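Local coordinates for Ets DNA-binding protein pokkuri (Drosophila melanogaster, PDB 1SV0) that represses transcription as an Ets-family DNA-binding protein that negatively regulates photoreceptor development, and is represented here by its SAM (Pointed) domain, at residues D37-N42 and A52-R57; S8-W13 and M71-S76. The protein carries 1 engineered substitution. All coordinates share one frame; numbering follows the deposited sequence.

Contact 1. Residues D37-N42 and A52-R57; sequences DLFQMN and ADFGHR
Arg57, on helix 51-57, lays the aliphatic half of its side chain against Phe39 and Leu38, and the packing is tightest at its root. Its CB comes within 3.3 Å of Phe39 CZ, approaching the ring obliquely, while CG sits 3.5 Å from Leu38 CB. A chi2 of 122°, far from a staggered value, takes CD out of the extended course of the chain. Next to CZ on the Phe39 ring, CE2 lies 3.9 Å from Phe54 CE2, the two side chains crossing at about a right angle. This buried aromatic pair belongs to the hydrophobic core of the helical SAM/Pointed domain. Leu46 of helix 43-46 touches both rings, Leu22 of helix 15-28 touches Phe39, and Leu65 and Leu69 of helix 62-77 touch Phe54.

Away from the rings the fit slackens and becomes polar. Arg57 NE gives a weak hydrogen bond to Leu38 O (3.4 Å, N-H...O angle 150°), the carbonyl oxygen lying at the edge of the guanidinium, near its plane. Met41 CE meets Arg57 NH2 tip to tip at 3.9 Å, brought round by the bend at chi3. The other terminal nitrogen, NH1, forms a long salt bridge of 3.6 Å with OD1 of Asp53, one turn back on the same helix; this may ease the repulsion between Arg57 and Arg45, whose NH2 atoms lie close together. Leu38 itself is exposed; beyond its tight CB contact, CD1 skirts the helix, 3.8 Å from Arg57 O.

Contact 2. Residues S8-W13 and M71-S76; sequences SDPRLW and MLIIES
Leu72 is the first residue of 71-76 to engage the N-terminal segment, and it meets two side chains there. Its CB lies 3.7 Å from Pro10 CG, while its CD2 methyl approaches Trp13 CH2 at 3.9 Å; in each pair the side chains cross at about a right angle. The proline and the indole are themselves packed together, Pro10 CA sitting over the centre of one face of the Trp13 ring. Trp13 NE1 is hydrogen-bonded to Pro7 O, outside the contact, and Phe21 of helix 15-28 meets both the indole and Leu72.

Ile73 divides its branches between an apolar and a charged neighbour. CG1 packs obliquely against CG and CD of Pro10, and CG2 reaches the edge of the Arg11 guanidinium, near its plane, 3.6 Å from NE. Cys47 also touches Pro10, Arg11 and Ile73.

One turn on, Ser76 lies where the backbones come nearest. Its CB packs 3.6 Å from Ser8 O. With chi1 at 70°, OG stands between the backbone N and the carbonyl carbon and turns back along its own helix, donating to Ile73 O (2.6 Å) in the carbonyl plane, on a lone pair. Asp9 OD1 is 3.3 Å from Ser76 OG but is engaged within its own segment, in a salt bridge of 2.9 Å with Arg11 NH2; the other carboxylate oxygen, OD2, lies over the centre of one guanidinium face.

No hydrogen bond spans the two segments. The Ser76 hydroxyl and the Asp9-Arg11 pair find partners within their own segments, so segment 8-13 and helix 62-77 are held mainly by van der Waals packing: Pro10 and Trp13 on Leu72, Pro10 and the Arg11 guanidinium on Ile73, and Ser76 against Ser8 and Asp9.

In the fold
The two contacts lie on opposite sides of the centre of one compact SAM/Pointed domain, their own centres about 17 Å apart. Along the chain both segments of contact 1 fall between those of contact 2: the order is 8-13, 37-42, 52-57, 71-76. Contact 2 therefore brings the N-terminal part of the chain onto its last helix, whereas contact 1 joins the loop before helix 43-46 to the next helix, 51-57. Helix 51-57 is followed by helix 62-77, each carrying one half of a contact. The other halves meet directly, Asn42 CB packing 3.5 Å from Trp13 O, so the two contacts adjoin through their first segments, within the helical bundle of the SAM domain.

Contact 1. Residues D37-N42 and A52-R57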
loop_
_atom_site.group_PDB
_atom_site.type_symbol
_atom_site.label_atom_id
_atom_site.label_comp_id
_atom_site.label_asym_id
_atom_site.label_seq_id
_atom_site.Cartn_x
_atom_site.Cartn_y
_atom_site.Cartn_z
ATOM N N ASP A 37 1.473 -8.673 -17.529
ATOM C CA ASP A 37 0.798 -8.723 -18.825
ATOM C C ASP A 37 -0.324 -7.689 -18.827
ATOM O O ASP A 37 -0.710 -7.182 -19.879
ATOM C CB ASP A 37 0.196 -10.109 -19.090
ATOM C CG ASP A 37 1.246 -11.154 -19.402
ATOM O OD1 ASP A 37 2.117 -10.870 -20.245
ATOM O OD2 ASP A 37 1.195 -12.259 -18.818
ATOM N N LEU A 38 -0.839 -7.376 -17.639
ATOM C CA LEU A 38 -1.926 -6.409 -17.496
ATOM C C LEU A 38 -1.443 -4.956 -17.524
ATOM O O LEU A 38 -2.256 -4.030 -17.564
ATOM C CB LEU A 38 -2.681 -6.661 -16.185
ATOM C CG LEU A 38 -3.169 -8.088 -15.922
ATOM C CD1 LEU A 38 -3.814 -8.181 -14.544
ATOM C CD2 LEU A 38 -4.158 -8.493 -17.006
ATOM N N PHE A 39 -0.128 -4.754 -17.509
ATOM C CA PHE A 39 0.421 -3.403 -17.517
ATOM C C PHE A 39 1.359 -3.079 -18.679
ATOM O O PHE A 39 2.303 -2.298 -18.521
ATOM C CB PHE A 39 1.149 -3.119 -16.195
ATOM C CG PHE A 39 0.242 -3.094 -14.989
ATOM C CD1 PHE A 39 0.014 -4.249 -14.249
ATOM C CD2 PHE A 39 -0.399 -1.916 -14.612
ATOM C CE1 PHE A 39 -0.844 -4.236 -13.137
ATOM C CE2 PHE A 39 -1.256 -1.889 -13.508
ATOM C CZ PHE A 39 -1.478 -3.057 -12.767
ATOM N N GLN A 40 1.115 -3.671 -19.843
ATOM C CA GLN A 40 1.954 -3.393 -21.001
ATOM C C GLN A 40 1.416 -2.138 -21.669
ATOM O O GLN A 40 0.670 -2.214 -22.644
ATOM C CB GLN A 40 1.923 -4.568 -21.982
ATOM C CG GLN A 40 2.493 -5.856 -21.410
ATOM C CD GLN A 40 3.922 -5.697 -20.931
ATOM O OE1 GLN A 40 4.785 -5.200 -21.660
ATOM N NE2 GLN A 40 4.186 -6.128 -19.703
ATOM N N MET A 41 1.802 -0.982 -21.138
ATOM C CA MET A 41 1.339 0.296 -21.659
ATOM C C MET A 41 2.309 1.410 -21.272
ATOM O O MET A 41 3.093 1.260 -20.335
ATOM C CB MET A 41 -0.043 0.608 -21.084
ATOM C CG MET A 41 -0.039 0.739 -19.563
ATOM S SD MET A 41 -1.658 0.977 -18.827
ATOM C CE MET A 41 -2.334 -0.649 -19.003
ATOM N N ASN A 42 2.251 2.532 -21.985
ATOM C CA ASN A 42 3.127 3.650 -21.679
ATOM C C ASN A 42 2.582 4.473 -20.508
ATOM O O ASN A 42 1.485 4.217 -20.006
ATOM C CB ASN A 42 3.301 4.544 -22.908
ATOM C CG ASN A 42 1.982 5.067 -23.444
ATOM O OD1 ASN A 42 1.031 5.275 -22.691
ATOM N ND2 ASN A 42 1.924 5.297 -24.755
ATOM N N ALA A 52 -10.570 1.964 -9.990
ATOM C CA ALA A 52 -11.187 0.654 -10.185
ATOM C C ALA A 52 -10.386 -0.172 -11.190
ATOM O O ALA A 52 -10.295 -1.396 -11.064
ATOM C CB ALA A 52 -12.631 0.815 -10.668
ATOM N N ASP A 53 -9.815 0.495 -12.191
ATOM C CA ASP A 53 -9.001 -0.193 -13.191
ATOM C C ASP A 53 -7.818 -0.851 -12.487
ATOM O O ASP A 53 -7.517 -2.026 -12.708
ATOM C CB ASP A 53 -8.456 0.787 -14.239
ATOM C CG ASP A 53 -9.433 1.056 -15.363
ATOM O OD1 ASP A 53 -10.088 0.095 -15.818
ATOM O OD2 ASP A 53 -9.533 2.222 -15.807
ATOM N N PHE A 54 -7.135 -0.072 -11.652
ATOM C CA PHE A 54 -5.988 -0.580 -10.916
ATOM C C PHE A 54 -6.436 -1.707 -10.012
ATOM O O PHE A 54 -5.754 -2.726 -9.893
ATOM C CB PHE A 54 -5.358 0.520 -10.061
ATOM C CG PHE A 54 -4.171 1.176 -10.697
ATOM C CD1 PHE A 54 -4.304 2.391 -11.359
ATOM C CD2 PHE A 54 -2.912 0.585 -10.618
ATOM C CE1 PHE A 54 -3.202 3.013 -11.936
ATOM C CE2 PHE A 54 -1.795 1.199 -11.194
ATOM C CZ PHE A 54 -1.942 2.416 -11.849
ATOM N N GLY A 55 -7.590 -1.513 -9.382
ATOM C CA GLY A 55 -8.124 -2.515 -8.480
ATOM C C GLY A 55 -8.267 -3.865 -9.149
ATOM O O GLY A 55 -7.949 -4.894 -8.557
ATOM N N HIS A 56 -8.739 -3.861 -10.392
ATOM C CA HIS A 56 -8.920 -5.101 -11.136
ATOM C C HIS A 56 -7.588 -5.763 -11.488
ATOM O O HIS A 56 -7.470 -6.987 -11.433
ATOM C CB HIS A 56 -9.718 -4.841 -12.415
ATOM C CG HIS A 56 -11.099 -4.317 -12.175
ATOM N ND1 HIS A 56 -11.925 -4.816 -11.189
ATOM C CD2 HIS A 56 -11.814 -3.359 -12.815
ATOM C CE1 HIS A 56 -13.088 -4.190 -11.235
ATOM N NE2 HIS A 56 -13.046 -3.301 -12.212
ATOM N N ARG A 57 -6.595 -4.953 -11.848
ATOM C CA ARG A 57 -5.265 -5.453 -12.215
ATOM C C ARG A 57 -4.382 -5.823 -11.025
ATOM O O ARG A 57 -3.417 -6.572 -11.172
ATOM C CB ARG A 57 -4.521 -4.421 -13.068
ATOM C CG ARG A 57 -4.835 -4.463 -14.547
ATOM C CD ARG A 57 -5.368 -3.137 -15.029
ATOM N NE ARG A 57 -5.285 -3.011 -16.479
ATOM C CZ ARG A 57 -6.051 -2.199 -17.195
ATOM N NH1 ARG A 57 -6.963 -1.447 -16.591
ATOM N NH2 ARG A 57 -5.905 -2.133 -18.513
#

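Contact 2. Residues S8-W13 and M71-S76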
loop_
_atom_site.group_PDB
_atom_site.type_symbol
_atom_site.label_atom_id
_atom_site.label_comp_id
_atom_site.label_asym_id
_atom_site.label_seq_id
_atom_site.Cartn_x
_atom_site.Cartn_y
_atom_site.Cartn_z
ATOM N N SER A 8 10.456 12.650 -14.342
ATOM C CA SER A 8 9.614 13.153 -13.262
ATOM C C SER A 8 8.115 13.042 -13.516
ATOM O O SER A 8 7.352 12.681 -12.619
ATOM C CB SER A 8 9.964 14.614 -12.969
ATOM O OG SER A 8 9.653 15.436 -14.078
ATOM N N ASP A 9 7.688 13.369 -14.729
ATOM C CA ASP A 9 6.274 13.302 -15.067
ATOM C C ASP A 9 5.932 11.923 -15.618
ATOM O O ASP A 9 6.286 11.594 -16.749
ATOM C CB ASP A 9 5.926 14.386 -16.091
ATOM C CG ASP A 9 4.462 14.379 -16.466
ATOM O OD1 ASP A 9 3.615 14.332 -15.552
ATOM O OD2 ASP A 9 4.155 14.423 -17.675
ATOM N N PRO A 10 5.232 11.098 -14.819
ATOM C CA PRO A 10 4.835 9.740 -15.211
ATOM C C PRO A 10 4.130 9.678 -16.566
ATOM O O PRO A 10 4.236 8.688 -17.294
ATOM C CB PRO A 10 3.911 9.306 -14.075
ATOM C CG PRO A 10 4.413 10.088 -12.899
ATOM C CD PRO A 10 4.686 11.440 -13.493
ATOM N N ARG A 11 3.401 10.736 -16.900
ATOM C CA ARG A 11 2.681 10.782 -18.164
ATOM C C ARG A 11 3.621 10.671 -19.360
ATOM O O ARG A 11 3.179 10.418 -20.479
ATOM C CB ARG A 11 1.865 12.071 -18.253
ATOM C CG ARG A 11 0.645 12.081 -17.347
ATOM C CD ARG A 11 -0.040 13.434 -17.364
ATOM N NE ARG A 11 0.624 14.397 -16.491
ATOM C CZ ARG A 11 1.041 15.597 -16.879
ATOM N NH1 ARG A 11 0.866 15.985 -18.137
ATOM N NH2 ARG A 11 1.619 16.416 -16.007
ATOM N N LEU A 12 4.916 10.849 -19.123
ATOM C CA LEU A 12 5.899 10.765 -20.197
ATOM C C LEU A 12 6.658 9.435 -20.191
ATOM O O LEU A 12 7.549 9.219 -21.008
ATOM C CB LEU A 12 6.894 11.922 -20.086
ATOM C CG LEU A 12 6.285 13.329 -20.081
ATOM C CD1 LEU A 12 7.392 14.365 -20.018
ATOM C CD2 LEU A 12 5.441 13.537 -21.329
ATOM N N TRP A 13 6.297 8.540 -19.279
ATOM C CA TRP A 13 6.977 7.252 -19.191
ATOM C C TRP A 13 6.789 6.351 -20.395
ATOM O O TRP A 13 5.715 6.302 -20.991
ATOM C CB TRP A 13 6.526 6.479 -17.942
ATOM C CG TRP A 13 6.995 7.071 -16.658
ATOM C CD1 TRP A 13 7.954 8.032 -16.499
ATOM C CD2 TRP A 13 6.564 6.712 -15.340
ATOM N NE1 TRP A 13 8.145 8.294 -15.163
ATOM C CE2 TRP A 13 7.306 7.494 -14.430
ATOM C CE3 TRP A 13 5.621 5.802 -14.839
ATOM C CZ2 TRP A 13 7.139 7.395 -13.045
ATOM C CZ3 TRP A 13 5.453 5.705 -13.454
ATOM C CH2 TRP A 13 6.211 6.497 -12.578
ATOM N N MET A 71 -0.044 10.869 -7.073
ATOM C CA MET A 71 0.814 11.757 -6.293
ATOM C C MET A 71 2.078 12.149 -7.039
ATOM O O MET A 71 2.523 13.292 -6.946
ATOM C CB MET A 71 1.177 11.117 -4.957
ATOM C CG MET A 71 0.016 11.084 -3.987
ATOM S SD MET A 71 -0.747 12.718 -3.899
ATOM C CE MET A 71 0.358 13.546 -2.720
ATOM N N LEU A 72 2.655 11.204 -7.779
ATOM C CA LEU A 72 3.860 11.479 -8.552
ATOM C C LEU A 72 3.572 12.537 -9.611
ATOM O O LEU A 72 4.434 13.362 -9.928
ATOM C CB LEU A 72 4.374 10.197 -9.219
ATOM C CG LEU A 72 5.278 9.272 -8.382
ATOM C CD1 LEU A 72 4.770 9.171 -6.960
ATOM C CD2 LEU A 72 5.342 7.898 -9.028
ATOM N N ILE A 73 2.361 12.510 -10.162
ATOM C CA ILE A 73 1.973 13.490 -11.174
ATOM C C ILE A 73 1.859 14.859 -10.514
ATOM O O ILE A 73 2.460 15.829 -10.975
ATOM C CB ILE A 73 0.633 13.128 -11.828
ATOM C CG1 ILE A 73 0.725 11.729 -12.449
ATOM C CG2 ILE A 73 0.290 14.153 -12.904
ATOM C CD1 ILE A 73 -0.579 11.219 -13.044
ATOM N N ILE A 74 1.091 14.933 -9.431
ATOM C CA ILE A 74 0.926 16.183 -8.689
ATOM C C ILE A 74 2.328 16.741 -8.467
ATOM O O ILE A 74 2.609 17.900 -8.764
ATOM C CB ILE A 74 0.298 15.944 -7.291
ATOM C CG1 ILE A 74 -1.034 15.197 -7.418
ATOM C CG2 ILE A 74 0.113 17.264 -6.575
ATOM C CD1 ILE A 74 -2.100 15.939 -8.167
ATOM N N GLU A 75 3.202 15.879 -7.956
ATOM C CA GLU A 75 4.585 16.228 -7.657
ATOM C C GLU A 75 5.400 16.736 -8.832
ATOM O O GLU A 75 6.180 17.673 -8.677
ATOM C CB GLU A 75 5.300 15.028 -7.034
ATOM C CG GLU A 75 5.750 15.276 -5.617
ATOM C CD GLU A 75 4.664 15.931 -4.789
ATOM O OE1 GLU A 75 3.552 15.361 -4.705
ATOM O OE2 GLU A 75 4.920 17.017 -4.225
ATOM N N SER A 76 5.235 16.123 -10.000
ATOM C CA SER A 76 5.989 16.546 -11.174
ATOM C C SER A 76 5.795 18.044 -11.404
ATOM O O SER A 76 6.607 18.687 -12.067
ATOM C CB SER A 76 5.544 15.766 -12.414
ATOM O OG SER A 76 4.242 16.142 -12.826
#